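Side-chain contact in glutathione s-transferase protein (Ralstonia solanacearum, PDB 3TOU), which binds glutathione and probably catalyses its conjugation to electrophilic substrates: residues M3-S8 and R15-V20. Residues are numbered along the deposited sequence; the frame is centred on the assembly and turned at random.
Sequences MKLIGS and RKVRVV
Leu-5 reaches from the first strand of the thioredoxin-like N-terminal domain to Val-17 and Arg-18 on helix 12-23, joining the strand and helix of a beta-alpha-beta unit that strand 29-32 completes. Its CD1 lies 3.7 Å from Val-17 CG1, while its CD2 meets both Arg-18 CG, at 3.6 Å, and Val-17 CG1, at 3.8 Å. Leu-5 already starts toward the helix at CB; with CG opposite its backbone N (chi1 -179°), the chain carries on outward and brings both methyls to the helix, where the aliphatic stem of Arg-18, buried like the leucine and valine, crosses it at about a right angle. Farther out, Val-17 packs on Ser-65 and Ile-68 of helix 65-74; Ser-65 binds glutathione, so Val-17 is in the second shell of that site, its side chain about 7 Å from the bound glutathione. Arg-18 also touches Phe-30 of strand 29-32. The Arg-18 chain bends at chi3 (65°), and its guanidinium group approaches the end of segment 3-8 through a water. That water, in the guanidinium plane at its edge, accepts a hydrogen bond from Arg-18 NH1 at 3.0 Å and donates to Ser-8 O at 2.9 Å, which shares the water's two protons with other acceptors.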
# COMPACT_ATOMS: atom_id res chain seq x y z
N MET A 3 -21.53 -7.80 -4.74
CA MET A 3 -20.41 -6.88 -4.93
C MET A 3 -19.65 -7.18 -6.22
O MET A 3 -19.55 -8.33 -6.65
CB MET A 3 -19.46 -7.00 -3.74
CG MET A 3 -20.09 -6.65 -2.42
SD MET A 3 -18.87 -6.68 -1.11
CE MET A 3 -18.14 -8.29 -1.35
N LYS A 4 -19.07 -6.13 -6.81
CA LYS A 4 -18.30 -6.30 -8.03
C LYS A 4 -16.83 -5.96 -7.74
O LYS A 4 -16.53 -4.90 -7.21
CB LYS A 4 -18.85 -5.37 -9.14
CG LYS A 4 -20.33 -5.62 -9.51
CD LYS A 4 -21.25 -4.53 -8.92
CE LYS A 4 -22.72 -4.69 -9.35
NZ LYS A 4 -23.26 -6.00 -8.94
N LEU A 5 -15.92 -6.88 -8.08
CA LEU A 5 -14.49 -6.60 -7.94
C LEU A 5 -13.92 -6.28 -9.32
O LEU A 5 -13.96 -7.11 -10.23
CB LEU A 5 -13.76 -7.79 -7.31
CG LEU A 5 -12.26 -7.56 -7.10
CD1 LEU A 5 -12.04 -6.58 -5.96
CD2 LEU A 5 -11.59 -8.89 -6.83
N ILE A 6 -13.43 -5.05 -9.48
CA ILE A 6 -12.80 -4.63 -10.73
C ILE A 6 -11.32 -5.00 -10.65
O ILE A 6 -10.65 -4.64 -9.67
CB ILE A 6 -12.91 -3.10 -10.95
CG1 ILE A 6 -14.35 -2.62 -10.74
CG2 ILE A 6 -12.35 -2.74 -12.31
CD1 ILE A 6 -14.51 -1.08 -10.71
N GLY A 7 -10.81 -5.70 -11.65
CA GLY A 7 -9.40 -6.12 -11.62
C GLY A 7 -8.97 -6.79 -12.90
O GLY A 7 -9.70 -6.75 -13.89
N SER A 8 -7.78 -7.39 -12.88
CA SER A 8 -7.33 -8.18 -14.01
C SER A 8 -6.83 -9.51 -13.48
O SER A 8 -6.52 -9.64 -12.29
CB SER A 8 -6.20 -7.45 -14.73
OG SER A 8 -5.05 -7.44 -13.90
N ARG A 15 -5.33 -10.40 -7.14
CA ARG A 15 -5.31 -11.81 -6.74
C ARG A 15 -5.41 -11.95 -5.24
O ARG A 15 -6.17 -12.79 -4.75
CB ARG A 15 -4.07 -12.55 -7.24
CG ARG A 15 -4.26 -14.05 -7.06
CD ARG A 15 -3.00 -14.82 -7.30
NE ARG A 15 -3.31 -16.25 -7.34
CZ ARG A 15 -2.43 -17.17 -7.70
NH1 ARG A 15 -1.20 -16.81 -8.01
NH2 ARG A 15 -2.78 -18.45 -7.76
N LYS A 16 -4.66 -11.13 -4.49
CA LYS A 16 -4.74 -11.19 -3.02
C LYS A 16 -6.19 -11.07 -2.53
O LYS A 16 -6.65 -11.87 -1.71
CB LYS A 16 -3.87 -10.10 -2.38
CG LYS A 16 -3.86 -10.12 -0.85
CD LYS A 16 -2.91 -9.05 -0.29
CE LYS A 16 -3.33 -7.65 -0.71
NZ LYS A 16 -2.61 -6.52 -0.01
N VAL A 17 -6.91 -10.10 -3.09
CA VAL A 17 -8.31 -9.90 -2.73
C VAL A 17 -9.17 -11.11 -3.14
O VAL A 17 -10.01 -11.57 -2.36
CB VAL A 17 -8.85 -8.60 -3.38
CG1 VAL A 17 -10.37 -8.52 -3.22
CG2 VAL A 17 -8.15 -7.38 -2.77
N ARG A 18 -8.94 -11.64 -4.34
CA ARG A 18 -9.73 -12.77 -4.85
C ARG A 18 -9.52 -14.01 -3.99
O ARG A 18 -10.47 -14.74 -3.73
CB ARG A 18 -9.39 -13.07 -6.31
CG ARG A 18 -9.86 -11.96 -7.26
CD ARG A 18 -9.35 -12.17 -8.66
NE ARG A 18 -9.90 -13.37 -9.28
CZ ARG A 18 -9.23 -14.12 -10.16
NH1 ARG A 18 -8.00 -13.81 -10.51
NH2 ARG A 18 -9.80 -15.19 -10.69
N VAL A 19 -8.27 -14.22 -3.55
CA VAL A 19 -7.97 -15.34 -2.65
C VAL A 19 -8.68 -15.17 -1.31
O VAL A 19 -9.27 -16.12 -0.80
CB VAL A 19 -6.46 -15.52 -2.44
CG1 VAL A 19 -6.16 -16.60 -1.37
CG2 VAL A 19 -5.81 -15.92 -3.79
N VAL A 20 -8.65 -13.95 -0.77
CA VAL A 20 -9.34 -13.65 0.48
C VAL A 20 -10.84 -13.92 0.32
O VAL A 20 -11.44 -14.59 1.18
CB VAL A 20 -9.10 -12.18 0.91
CG1 VAL A 20 -10.09 -11.74 1.99
CG2 VAL A 20 -7.67 -12.06 1.44
O HOH W 1 -6.29 -11.43 -10.06